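Local structure of GTP-binding protein (Pyrococcus horikoshii, 1WXQ) at residues T46-K51 against C55-Q60; A69-K74 against V342-K347; A104-V109 against Q306-R311; D353-V358 against V390-V395. The protein probably binds GTP and may hydrolyse nucleotide as a GTPase of the Obg type, though its cellular role is unknown. All blocks are in the same frame, centred on the assembly; numbering follows the deposited sequence.

Contact 1. Residues T46-K51 against C55-Q60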
loop_
_atom_site.group_PDB
_atom_site.type_symbol
_atom_site.label_atom_id
_atom_site.label_comp_id
_atom_site.label_asym_id
_atom_site.label_seq_id
_atom_site.Cartn_x
_atom_site.Cartn_y
_atom_site.Cartn_z
ATOM N N THR A 46 -9.719 5.470 -9.089
ATOM C CA THR A 46 -10.840 5.962 -8.305
ATOM C C THR A 46 -11.471 7.094 -9.119
ATOM O O THR A 46 -10.984 7.424 -10.195
ATOM C CB THR A 46 -10.362 6.461 -6.925
ATOM O OG1 THR A 46 -11.492 6.816 -6.115
ATOM C CG2 THR A 46 -9.434 7.660 -7.085
ATOM N N ASP A 47 -12.556 7.675 -8.632
ATOM C CA ASP A 47 -13.212 8.736 -9.380
ATOM C C ASP A 47 -12.355 9.980 -9.565
ATOM O O ASP A 47 -11.963 10.616 -8.592
ATOM C CB ASP A 47 -14.529 9.144 -8.706
ATOM C CG ASP A 47 -15.637 8.126 -8.910
ATOM O OD1 ASP A 47 -15.694 7.516 -10.003
ATOM O OD2 ASP A 47 -16.458 7.953 -7.977
ATOM N N HIS A 48 -12.066 10.324 -10.817
ATOM C CA HIS A 48 -11.290 11.527 -11.104
ATOM C C HIS A 48 -12.213 12.708 -10.813
ATOM O O HIS A 48 -13.382 12.699 -11.193
ATOM C CB HIS A 48 -10.853 11.571 -12.573
ATOM C CG HIS A 48 -10.090 12.809 -12.934
ATOM N ND1 HIS A 48 -10.611 14.078 -12.779
ATOM C CD2 HIS A 48 -8.831 12.975 -13.405
ATOM C CE1 HIS A 48 -9.706 14.970 -13.138
ATOM N NE2 HIS A 48 -8.616 14.329 -13.522
ATOM N N PRO A 49 -11.698 13.742 -10.138
ATOM C CA PRO A 49 -12.461 14.935 -9.764
ATOM C C PRO A 49 -13.444 15.388 -10.852
ATOM O O PRO A 49 -14.425 16.075 -10.596
ATOM C CB PRO A 49 -11.474 16.057 -9.443
ATOM C CG PRO A 49 -10.065 15.560 -9.747
ATOM C CD PRO A 49 -10.292 13.978 -9.846
ATOM N N CYS A 50 -13.134 15.022 -12.112
ATOM C CA CYS A 50 -13.968 15.505 -13.205
ATOM C C CYS A 50 -15.245 14.699 -13.359
ATOM O O CYS A 50 -15.490 14.049 -14.370
ATOM C CB CYS A 50 -13.145 15.482 -14.496
ATOM S SG CYS A 50 -11.971 16.849 -14.572
ATOM N N LYS A 51 -16.055 14.728 -12.279
ATOM C CA LYS A 51 -17.448 14.291 -12.329
ATOM C C LYS A 51 -18.405 15.298 -11.669
ATOM O O LYS A 51 -19.232 14.952 -10.833
ATOM C CB LYS A 51 -17.525 12.949 -11.600
ATOM C CG LYS A 51 -18.639 12.055 -12.140
ATOM C CD LYS A 51 -18.778 10.766 -11.333
ATOM C CE LYS A 51 -19.507 10.985 -10.004
ATOM N NZ LYS A 51 -19.759 9.697 -9.366
ATOM N N CYS A 55 -13.970 19.293 -16.502
ATOM C CA CYS A 55 -14.062 18.672 -17.817
ATOM C C CYS A 55 -12.774 18.865 -18.620
ATOM O O CYS A 55 -11.996 19.781 -18.386
ATOM C CB CYS A 55 -15.239 19.302 -18.562
ATOM S SG CYS A 55 -15.645 18.410 -20.079
ATOM N N SER A 56 -12.386 17.962 -19.541
ATOM C CA SER A 56 -11.180 17.919 -20.356
ATOM C C SER A 56 -9.955 18.395 -19.571
ATOM O O SER A 56 -9.491 19.520 -19.704
ATOM C CB SER A 56 -11.396 18.821 -21.572
ATOM O OG SER A 56 -12.733 18.664 -22.048
ATOM N N PRO A 57 -9.456 17.504 -18.693
ATOM C CA PRO A 57 -8.255 17.774 -17.910
ATOM C C PRO A 57 -6.982 17.508 -18.738
ATOM O O PRO A 57 -6.957 16.635 -19.585
ATOM C CB PRO A 57 -8.287 16.836 -16.697
ATOM C CG PRO A 57 -9.426 15.829 -16.888
ATOM C CD PRO A 57 -9.908 16.158 -18.383
ATOM N N ASN A 58 -5.913 18.289 -18.502
ATOM C CA ASN A 58 -4.649 17.955 -19.170
ATOM C C ASN A 58 -3.650 17.337 -18.194
ATOM O O ASN A 58 -2.765 17.985 -17.649
ATOM C CB ASN A 58 -4.038 19.212 -19.805
ATOM C CG ASN A 58 -5.077 20.281 -20.041
ATOM O OD1 ASN A 58 -5.061 21.343 -19.427
ATOM N ND2 ASN A 58 -5.932 20.038 -21.054
ATOM N N PRO A 59 -3.784 16.030 -17.924
ATOM C CA PRO A 59 -2.943 15.278 -16.989
ATOM C C PRO A 59 -1.471 15.175 -17.357
ATOM O O PRO A 59 -1.120 15.077 -18.530
ATOM C CB PRO A 59 -3.621 13.913 -16.954
ATOM C CG PRO A 59 -4.103 13.770 -18.355
ATOM C CD PRO A 59 -4.726 15.126 -18.605
ATOM N N GLN A 60 -0.619 15.183 -16.336
ATOM C CA GLN A 60 0.818 15.089 -16.535
ATOM C C GLN A 60 1.437 13.975 -15.695
ATOM O O GLN A 60 2.199 13.153 -16.216
ATOM C CB GLN A 60 1.484 16.429 -16.216
ATOM C CG GLN A 60 0.826 17.612 -16.917
ATOM C CD GLN A 60 1.743 18.822 -17.025
ATOM O OE1 GLN A 60 1.338 19.878 -17.528
ATOM N NE2 GLN A 60 2.985 18.674 -16.563
#
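Cys50 and His48 close on the ring of Pro57 from the end of strand 39-47, and nearly all the tight packing gathers at one atom, Pro57 CG. The sulfur does most of the touching: Cys50 SG lies 3.6 Å from Pro57 CG and 3.7 Å from the backbone N of Cys55. It gets there by standing beside its own backbone N, anti to the carbonyl carbon (chi1 -76°). The imidazole arrives from the direction opposite to the proline and meets it obliquely, with His48 NE2 3.8 Å from Pro57 CG. A chi1 of 178° swings the ring away from its own backbone N. Tyr64 meets this imidazole edge-to-face and Tyr323 at about 45°, and the stiff proline ring packs beside them. The inverse gamma turn centred on Cys50 turns the chain out of the strand into the loop.

The other side is looser. Cys55 points its side chain away, and its SG stays 6.8 Å from Cys50 SG, so the two cysteines form no disulfide. Lys51 also turns outward, where a long lysine suits an exposed corner; Lys51 NZ lies 4.0 Å from Asp47 OD2, a long salt bridge. Farther along, Asn58 bonds to Val338 and ties the loop to the neighbouring TGS region.

The sulfur, the NE2-CE1 side of the imidazole and the proline ring meet by van der Waals contact, which implies cohesion from shape and burial, while the polar His48 NE2 is satisfied by a hydrogen bond just beyond the two segments.

Contact 2. Residues A69-K74 against V342-K347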
loop_
_atom_site.group_PDB
_atom_site.type_symbol
_atom_site.label_atom_id
_atom_site.label_comp_id
_atom_site.label_asym_id
_atom_site.label_seq_id
_atom_site.Cartn_x
_atom_site.Cartn_y
_atom_site.Cartn_z
ATOM N N ALA A 69 -9.724 8.481 -12.354
ATOM C CA ALA A 69 -8.327 8.863 -12.222
ATOM C C ALA A 69 -7.432 7.632 -12.064
ATOM O O ALA A 69 -7.636 6.810 -11.164
ATOM C CB ALA A 69 -8.157 9.784 -11.023
ATOM N N LEU A 70 -6.456 7.492 -12.954
ATOM C CA LEU A 70 -5.519 6.382 -12.865
ATOM C C LEU A 70 -4.153 6.940 -12.436
ATOM O O LEU A 70 -3.343 7.361 -13.260
ATOM C CB LEU A 70 -5.417 5.650 -14.207
ATOM C CG LEU A 70 -6.558 4.683 -14.542
ATOM C CD1 LEU A 70 -7.847 5.447 -14.820
ATOM C CD2 LEU A 70 -6.171 3.852 -15.750
ATOM N N ILE A 71 -3.927 6.949 -11.125
ATOM C CA ILE A 71 -2.705 7.461 -10.518
ATOM C C ILE A 71 -1.669 6.346 -10.421
ATOM O O ILE A 71 -1.930 5.317 -9.816
ATOM C CB ILE A 71 -3.019 7.974 -9.103
ATOM C CG1 ILE A 71 -4.396 8.647 -9.100
ATOM C CG2 ILE A 71 -1.941 8.938 -8.639
ATOM C CD1 ILE A 71 -4.937 8.972 -7.719
ATOM N N PRO A 72 -0.476 6.539 -11.013
ATOM C CA PRO A 72 0.599 5.532 -10.983
ATOM C C PRO A 72 1.195 5.232 -9.603
ATOM O O PRO A 72 1.266 6.104 -8.743
ATOM C CB PRO A 72 1.633 6.094 -11.966
ATOM C CG PRO A 72 1.445 7.561 -11.849
ATOM C CD PRO A 72 -0.075 7.699 -11.829
ATOM N N VAL A 73 1.639 3.985 -9.428
ATOM C CA VAL A 73 2.197 3.480 -8.175
ATOM C C VAL A 73 3.267 2.426 -8.427
ATOM O O VAL A 73 3.044 1.490 -9.183
ATOM C CB VAL A 73 1.089 2.799 -7.323
ATOM C CG1 VAL A 73 1.706 2.087 -6.110
ATOM C CG2 VAL A 73 0.049 3.827 -6.900
ATOM N N LYS A 74 4.417 2.559 -7.771
ATOM C CA LYS A 74 5.494 1.585 -7.938
ATOM C C LYS A 74 5.080 0.226 -7.393
ATOM O O LYS A 74 4.394 0.140 -6.370
ATOM C CB LYS A 74 6.753 2.030 -7.198
ATOM C CG LYS A 74 7.758 2.807 -8.025
ATOM C CD LYS A 74 9.122 2.812 -7.332
ATOM C CE LYS A 74 9.607 1.392 -7.080
ATOM N NZ LYS A 74 10.865 1.361 -6.306
ATOM N N VAL A 342 -1.659 15.216 -9.598
ATOM C CA VAL A 342 -2.399 14.603 -8.508
ATOM C C VAL A 342 -1.405 14.001 -7.539
ATOM O O VAL A 342 -0.430 13.370 -7.948
ATOM C CB VAL A 342 -3.313 13.460 -9.004
ATOM C CG1 VAL A 342 -2.486 12.425 -9.758
ATOM C CG2 VAL A 342 -4.008 12.806 -7.823
ATOM N N PHE A 343 -1.657 14.180 -6.251
ATOM C CA PHE A 343 -0.769 13.609 -5.251
ATOM C C PHE A 343 -1.504 12.748 -4.231
ATOM O O PHE A 343 -2.615 13.063 -3.793
ATOM C CB PHE A 343 0.018 14.723 -4.552
ATOM C CG PHE A 343 1.036 15.385 -5.443
ATOM C CD1 PHE A 343 2.233 14.748 -5.747
ATOM C CD2 PHE A 343 0.775 16.624 -6.023
ATOM C CE1 PHE A 343 3.161 15.335 -6.621
ATOM C CE2 PHE A 343 1.694 17.220 -6.900
ATOM C CZ PHE A 343 2.886 16.574 -7.197
ATOM N N LEU A 344 -0.885 11.625 -3.897
ATOM C CA LEU A 344 -1.423 10.715 -2.907
ATOM C C LEU A 344 -0.939 11.285 -1.567
ATOM O O LEU A 344 0.254 11.243 -1.257
ATOM C CB LEU A 344 -0.849 9.310 -3.132
ATOM C CG LEU A 344 -1.322 8.375 -4.263
ATOM C CD1 LEU A 344 -0.781 6.948 -4.122
ATOM C CD2 LEU A 344 -2.846 8.378 -4.263
HETATM N N MSE A 345 -1.860 11.851 -0.798
HETATM C CA MSE A 345 -1.541 12.416 0.505
HETATM C C MSE A 345 -2.047 11.487 1.609
HETATM O O MSE A 345 -3.075 10.834 1.458
HETATM C CB MSE A 345 -2.218 13.777 0.676
HETATM C CG MSE A 345 -1.937 14.760 -0.445
HETATM SE SE MSE A 345 -0.050 14.905 -0.755
HETATM C CE MSE A 345 0.426 15.841 0.880
ATOM N N LYS A 346 -1.326 11.443 2.721
ATOM C CA LYS A 346 -1.753 10.639 3.832
ATOM C C LYS A 346 -2.864 11.371 4.545
ATOM O O LYS A 346 -2.852 12.586 4.686
ATOM C CB LYS A 346 -0.561 10.456 4.771
ATOM C CG LYS A 346 -0.952 9.766 6.078
ATOM C CD LYS A 346 -0.932 8.241 5.957
ATOM C CE LYS A 346 -1.377 7.546 7.247
ATOM N NZ LYS A 346 -1.195 6.102 7.117
ATOM N N LYS A 347 -3.913 10.672 4.972
ATOM C CA LYS A 347 -5.018 11.369 5.638
ATOM C C LYS A 347 -4.424 12.049 6.870
ATOM O O LYS A 347 -3.605 11.457 7.586
ATOM C CB LYS A 347 -6.150 10.397 6.034
ATOM C CG LYS A 347 -6.931 9.823 4.839
ATOM C CD LYS A 347 -8.131 8.971 5.272
ATOM C CE LYS A 347 -9.117 8.674 4.110
ATOM N NZ LYS A 347 -8.599 7.817 2.970
#
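Ile71 is the bump of this contact, and Val342 and Leu344 form the corner that takes it. Its two branches touch different partners: Ile71 CG2 reaches Val342 CG1 at 3.7 Å, while Ile71 CD1, at the end of the longer arm, fits into the corner, touching Val342 CG2 at 3.9 Å and, roughly at right angles to it, Leu344 CD2 at 4.1 Å. Both valine methyls are therefore engaged, because a chi1 of 56° turns the fork of Val342 over the isoleucine, which crosses it at a slant. The strand under Ile71 belongs to the seven-stranded sheet of the G domain. Val342 leads into the other strand, 343-346, an outermost one in the small sheet of the TGS domain, whose fold is of the ubiquitin-like beta-grasp kind, so the contact lies at the seam between two domains. The closest CA atoms, of Ile71 and Val342, are 7.4 Å apart, too far for the backbones to pair, and branched aliphatic residues suit the gap they bridge. Farther along the strand, at Val73, the other methyl of Leu344 extends the seam more loosely, with Leu344 CD1 at 4.3 Å from Val73 CG2. Tyr323 flanks Val342, and Met1 packs on Leu344.

Contact 3. Residues A104-V109 against Q306-R311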
loop_
_atom_site.group_PDB
_atom_site.type_symbol
_atom_site.label_atom_id
_atom_site.label_comp_id
_atom_site.label_asym_id
_atom_site.label_seq_id
_atom_site.Cartn_x
_atom_site.Cartn_y
_atom_site.Cartn_z
ATOM N N ALA A 104 3.830 -1.297 1.699
ATOM C CA ALA A 104 2.801 -2.290 1.952
ATOM C C ALA A 104 3.063 -3.480 1.083
ATOM O O ALA A 104 3.792 -3.392 0.099
ATOM C CB ALA A 104 1.405 -1.741 1.665
ATOM N N LEU A 105 2.463 -4.599 1.450
ATOM C CA LEU A 105 2.649 -5.803 0.682
ATOM C C LEU A 105 1.315 -6.434 0.319
ATOM O O LEU A 105 0.363 -6.393 1.098
ATOM C CB LEU A 105 3.426 -6.824 1.497
ATOM C CG LEU A 105 4.732 -6.469 2.173
ATOM C CD1 LEU A 105 5.013 -7.523 3.249
ATOM C CD2 LEU A 105 5.832 -6.401 1.156
ATOM N N ILE A 106 1.267 -7.022 -0.868
ATOM C CA ILE A 106 0.095 -7.747 -1.307
ATOM C C ILE A 106 0.528 -9.215 -1.255
ATOM O O ILE A 106 1.311 -9.674 -2.090
ATOM C CB ILE A 106 -0.281 -7.401 -2.744
ATOM C CG1 ILE A 106 -0.752 -5.953 -2.818
ATOM C CG2 ILE A 106 -1.380 -8.350 -3.242
ATOM C CD1 ILE A 106 -1.052 -5.510 -4.237
ATOM N N HIS A 107 0.052 -9.947 -0.256
ATOM C CA HIS A 107 0.433 -11.347 -0.160
ATOM C C HIS A 107 -0.548 -12.273 -0.889
ATOM O O HIS A 107 -1.659 -12.524 -0.413
ATOM C CB HIS A 107 0.560 -11.775 1.304
ATOM C CG HIS A 107 1.111 -13.162 1.469
ATOM N ND1 HIS A 107 1.496 -13.928 0.397
ATOM C CD2 HIS A 107 1.342 -13.893 2.576
ATOM C CE1 HIS A 107 1.951 -15.092 0.834
ATOM N NE2 HIS A 107 1.870 -15.100 2.143
ATOM N N VAL A 108 -0.108 -12.788 -2.036
ATOM C CA VAL A 108 -0.891 -13.692 -2.877
ATOM C C VAL A 108 -0.843 -15.127 -2.367
ATOM O O VAL A 108 0.228 -15.696 -2.187
ATOM C CB VAL A 108 -0.363 -13.667 -4.305
ATOM C CG1 VAL A 108 -1.224 -14.531 -5.191
ATOM C CG2 VAL A 108 -0.322 -12.238 -4.799
ATOM N N VAL A 109 -2.013 -15.714 -2.146
ATOM C CA VAL A 109 -2.100 -17.077 -1.639
ATOM C C VAL A 109 -3.051 -17.892 -2.491
ATOM O O VAL A 109 -3.871 -17.350 -3.242
ATOM C CB VAL A 109 -2.626 -17.117 -0.167
ATOM C CG1 VAL A 109 -1.736 -16.262 0.749
ATOM C CG2 VAL A 109 -4.087 -16.631 -0.116
ATOM N N GLN A 306 -7.635 -5.364 -9.252
ATOM C CA GLN A 306 -7.755 -3.922 -9.071
ATOM C C GLN A 306 -8.226 -3.541 -7.673
ATOM O O GLN A 306 -7.796 -2.521 -7.119
ATOM C CB GLN A 306 -8.708 -3.334 -10.106
ATOM C CG GLN A 306 -8.641 -1.813 -10.203
ATOM C CD GLN A 306 -7.252 -1.312 -10.559
ATOM O OE1 GLN A 306 -6.638 -1.767 -11.529
ATOM N NE2 GLN A 306 -6.752 -0.367 -9.777
ATOM N N GLU A 307 -9.118 -4.359 -7.122
ATOM C CA GLU A 307 -9.686 -4.150 -5.787
ATOM C C GLU A 307 -8.573 -4.189 -4.730
ATOM O O GLU A 307 -8.493 -3.333 -3.846
ATOM C CB GLU A 307 -10.711 -5.255 -5.507
ATOM C CG GLU A 307 -11.727 -4.948 -4.430
ATOM C CD GLU A 307 -12.626 -6.145 -4.137
ATOM O OE1 GLU A 307 -13.003 -6.848 -5.109
ATOM O OE2 GLU A 307 -12.958 -6.375 -2.949
ATOM N N VAL A 308 -7.713 -5.195 -4.830
ATOM C CA VAL A 308 -6.619 -5.327 -3.892
ATOM C C VAL A 308 -5.739 -4.074 -3.887
ATOM O O VAL A 308 -5.423 -3.541 -2.820
ATOM C CB VAL A 308 -5.754 -6.550 -4.223
ATOM C CG1 VAL A 308 -4.508 -6.549 -3.352
ATOM C CG2 VAL A 308 -6.557 -7.827 -4.006
ATOM N N ILE A 309 -5.361 -3.595 -5.073
ATOM C CA ILE A 309 -4.507 -2.411 -5.174
ATOM C C ILE A 309 -5.172 -1.151 -4.615
ATOM O O ILE A 309 -4.507 -0.322 -3.983
ATOM C CB ILE A 309 -4.048 -2.189 -6.629
ATOM C CG1 ILE A 309 -3.162 -3.369 -7.060
ATOM C CG2 ILE A 309 -3.310 -0.867 -6.748
ATOM C CD1 ILE A 309 -2.775 -3.377 -8.522
ATOM N N ASN A 310 -6.479 -1.009 -4.822
ATOM C CA ASN A 310 -7.174 0.150 -4.283
ATOM C C ASN A 310 -7.221 0.041 -2.746
ATOM O O ASN A 310 -7.108 1.052 -2.042
ATOM C CB ASN A 310 -8.615 0.263 -4.845
ATOM C CG ASN A 310 -8.662 0.688 -6.329
ATOM O OD1 ASN A 310 -7.644 1.071 -6.933
ATOM N ND2 ASN A 310 -9.857 0.624 -6.916
ATOM N N ARG A 311 -7.371 -1.175 -2.216
ATOM C CA ARG A 311 -7.445 -1.338 -0.764
ATOM C C ARG A 311 -6.108 -1.055 -0.123
ATOM O O ARG A 311 -6.051 -0.565 1.008
ATOM C CB ARG A 311 -7.941 -2.746 -0.370
ATOM C CG ARG A 311 -9.415 -3.013 -0.701
ATOM C CD ARG A 311 -10.373 -2.028 0.019
ATOM N NE ARG A 311 -10.449 -2.274 1.456
ATOM C CZ ARG A 311 -11.123 -3.283 2.010
ATOM N NH1 ARG A 311 -11.792 -4.141 1.254
ATOM N NH2 ARG A 311 -11.111 -3.443 3.325
#
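Ile106 lays its three outer carbons over a single methyl of Val308. All three share that one knob: Ile106 CG2 is 3.6 Å from Val308 CG1, Ile106 CD1 is 3.7 Å from it, and Ile106 CG1 is 3.8 Å away. The valine presents this methyl because CG1 stands anti to the backbone N (chi1 172°), projecting from the helix toward the strand. The tip of the isoleucine then runs on to the next helical residue, where Ile106 CD1 meets Ile309 CG1 at 4.1 Å. Both pairs cross at a slant. Beta-branched residues suit the strand and, on the helix face, give short, stiff side chains that let the backbones come close, the CA atoms of Ile106 and Val308 being 7.6 Å apart. Helix 305-316 thus covers one face of the sheet.

Phe16 of helix 13-21 touches both Ile106 and Val308 and thickens the apolar layer, and Ala20 of the same helix packs on Ile309. On the strand's other face, Val109 CG1 sits 3.9 Å above the centre of the His107 ring. The far side of the helix is polar instead: Gln306 NE2 gives a weak hydrogen bond to Asn310 OD1, one turn on, and a further one to Tyr43 O, linking this helix to strand 39-47.

Helix 13-21, which joins this core, would follow the phosphate-binding loop if the Walker A pattern at its start is genuine. A parallel central strand, paired with 2-7 and 217-222 and flanked by helices, is the architecture of P-loop GTPases.

Contact 4. Residues D353-V358 against V390-V395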
loop_
_atom_site.group_PDB
_atom_site.type_symbol
_atom_site.label_atom_id
_atom_site.label_comp_id
_atom_site.label_asym_id
_atom_site.label_seq_id
_atom_site.Cartn_x
_atom_site.Cartn_y
_atom_site.Cartn_z
ATOM N N ASP A 353 1.346 20.690 3.645
ATOM C CA ASP A 353 1.999 19.413 3.350
ATOM C C ASP A 353 1.916 19.194 1.854
ATOM O O ASP A 353 2.828 18.655 1.248
ATOM C CB ASP A 353 1.311 18.232 4.062
ATOM C CG ASP A 353 1.538 18.227 5.567
ATOM O OD1 ASP A 353 2.689 18.420 5.992
ATOM O OD2 ASP A 353 0.577 18.006 6.334
ATOM N N LEU A 354 0.803 19.598 1.254
ATOM C CA LEU A 354 0.641 19.438 -0.188
ATOM C C LEU A 354 1.631 20.351 -0.919
ATOM O O LEU A 354 2.055 20.047 -2.026
ATOM C CB LEU A 354 -0.790 19.768 -0.611
ATOM C CG LEU A 354 -0.963 19.873 -2.124
ATOM C CD1 LEU A 354 -0.729 18.497 -2.766
ATOM C CD2 LEU A 354 -2.348 20.426 -2.450
ATOM N N ALA A 355 2.001 21.461 -0.284
ATOM C CA ALA A 355 2.968 22.401 -0.865
ATOM C C ALA A 355 4.350 21.745 -0.982
ATOM O O ALA A 355 5.018 21.864 -2.010
ATOM C CB ALA A 355 3.070 23.667 -0.000
ATOM N N PHE A 356 4.767 21.039 0.065
ATOM C CA PHE A 356 6.076 20.386 0.043
ATOM C C PHE A 356 6.188 19.290 -1.003
ATOM O O PHE A 356 7.257 19.098 -1.596
ATOM C CB PHE A 356 6.438 19.852 1.433
ATOM C CG PHE A 356 6.982 20.912 2.352
ATOM C CD1 PHE A 356 8.255 21.438 2.151
ATOM C CD2 PHE A 356 6.217 21.407 3.403
ATOM C CE1 PHE A 356 8.756 22.441 2.991
ATOM C CE2 PHE A 356 6.714 22.410 4.245
ATOM C CZ PHE A 356 7.985 22.925 4.034
ATOM N N LYS A 357 5.099 18.575 -1.249
ATOM C CA LYS A 357 5.145 17.545 -2.272
ATOM C C LYS A 357 5.558 18.186 -3.590
ATOM O O LYS A 357 6.312 17.593 -4.356
ATOM C CB LYS A 357 3.784 16.860 -2.433
ATOM C CG LYS A 357 3.544 15.750 -1.443
ATOM C CD LYS A 357 4.702 14.764 -1.433
ATOM C CE LYS A 357 4.362 13.542 -0.589
ATOM N NZ LYS A 357 3.133 12.866 -1.113
ATOM N N VAL A 358 5.068 19.399 -3.845
ATOM C CA VAL A 358 5.415 20.107 -5.070
ATOM C C VAL A 358 6.873 20.569 -4.969
ATOM O O VAL A 358 7.732 20.101 -5.719
ATOM C CB VAL A 358 4.512 21.352 -5.310
ATOM C CG1 VAL A 358 4.825 21.960 -6.688
ATOM C CG2 VAL A 358 3.035 20.976 -5.205
ATOM N N VAL A 390 -7.099 22.194 -4.626
ATOM C CA VAL A 390 -6.570 23.274 -3.798
ATOM C C VAL A 390 -5.592 24.282 -4.399
ATOM O O VAL A 390 -4.709 23.920 -5.161
ATOM C CB VAL A 390 -5.913 22.663 -2.527
ATOM C CG1 VAL A 390 -5.047 23.696 -1.820
ATOM C CG2 VAL A 390 -6.994 22.159 -1.585
ATOM N N LYS A 391 -5.763 25.550 -4.024
ATOM C CA LYS A 391 -4.891 26.635 -4.476
ATOM C C LYS A 391 -3.896 26.992 -3.360
ATOM O O LYS A 391 -4.286 27.338 -2.239
ATOM C CB LYS A 391 -5.727 27.870 -4.861
ATOM C CG LYS A 391 -4.941 29.186 -5.074
ATOM C CD LYS A 391 -4.044 29.516 -6.269
ATOM C CE LYS A 391 -3.044 30.675 -6.206
ATOM N NZ LYS A 391 -3.402 32.051 -6.546
ATOM N N ILE A 392 -2.609 26.892 -3.675
ATOM C CA ILE A 392 -1.565 27.202 -2.708
ATOM C C ILE A 392 -0.999 28.616 -2.905
ATOM O O ILE A 392 -0.653 29.026 -4.015
ATOM C CB ILE A 392 -0.417 26.175 -2.796
ATOM C CG1 ILE A 392 -0.959 24.770 -2.488
ATOM C CG2 ILE A 392 0.694 26.558 -1.833
ATOM C CD1 ILE A 392 0.050 23.656 -2.671
ATOM N N VAL A 393 -0.915 29.356 -1.805
ATOM C CA VAL A 393 -0.400 30.712 -1.826
ATOM C C VAL A 393 0.894 30.772 -1.029
ATOM O O VAL A 393 0.894 30.551 0.183
ATOM C CB VAL A 393 -1.417 31.682 -1.211
ATOM C CG1 VAL A 393 -0.849 33.086 -1.170
ATOM C CG2 VAL A 393 -2.695 31.652 -2.017
ATOM N N SER A 394 1.996 31.067 -1.710
ATOM C CA SER A 394 3.286 31.148 -1.042
ATOM C C SER A 394 4.077 32.392 -1.390
ATOM O O SER A 394 4.071 32.841 -2.535
ATOM C CB SER A 394 4.136 29.923 -1.379
ATOM O OG SER A 394 3.339 28.759 -1.446
ATOM N N VAL A 395 4.761 32.947 -0.390
ATOM C CA VAL A 395 5.600 34.118 -0.599
ATOM C C VAL A 395 6.672 33.648 -1.586
ATOM O O VAL A 395 7.266 32.574 -1.407
ATOM C CB VAL A 395 6.255 34.578 0.724
ATOM C CG1 VAL A 395 7.259 33.543 1.207
ATOM C CG2 VAL A 395 6.919 35.936 0.528
#
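No ring lies between the two segments themselves where Leu354 and Ala355 meet Val390 and Ile392. The partners are all aliphatic, and Phe356, the one aromatic of the helical segment, points away from the strand; the rings nearby are Phe343, against Leu354, and Phe366 of the neighbouring strand, against Ile392. The contact is instead made at the helix backbone beside Ala355. Its small side chain lets Ile392 CD1 come within 3.7 Å of Ala355 CA and 3.8 Å of Ala355 N, with Ala355 CB at 4.0 Å from the same methyl. Ile392 delivers that methyl by a straight arm, CD1 anti to CA (chi2 175°). Helix 351-358 lies across a mixed four-stranded sheet in the order 2-1-4-3, the beta-grasp arrangement expected of a TGS domain, and the axes of helix segment 353-358 and strand segment 390-394 pass 9.5 Å apart at 79°. Leu354 packs beside the alanine contact: Leu354 CG is 4.0 Å from Ile392 CD1, crossing it at a slant, and Leu354 CD2 reaches Val390 CB at 4.2 Å. A long, branched leucine suits this place because it also spreads over Val322 and Pro324 of strand 319-325. At the margins, polar residues make bonds beyond the two segments, Asp353 OD2 to Thr350 N near the start of the helix and Ser394 OG to Leu362 O.

Contacts 1 and 2 are direct neighbours, their centres 13 Å apart: they adjoin where Thr46 O lies 2.7 Å from Ala69 N, a probable hydrogen bond between adjacent strands of the G-domain sheet. Contact 3 uses the same sheet but lies deeper, with its centre 16 Å from that of contact 2, and is the one nearest the presumed phosphate-binding loop through helix 13-21. Contact 2 leads on to contact 4 through Met345, a selenomethionine that packs against Leu354 and Lys357 of the helix; their centres are also 16 Å apart. Contacts 3 and 4 stand at the two extremes, 31 Å between centres, contact 3 in the nucleotide-binding half and contact 4 within the TGS domain.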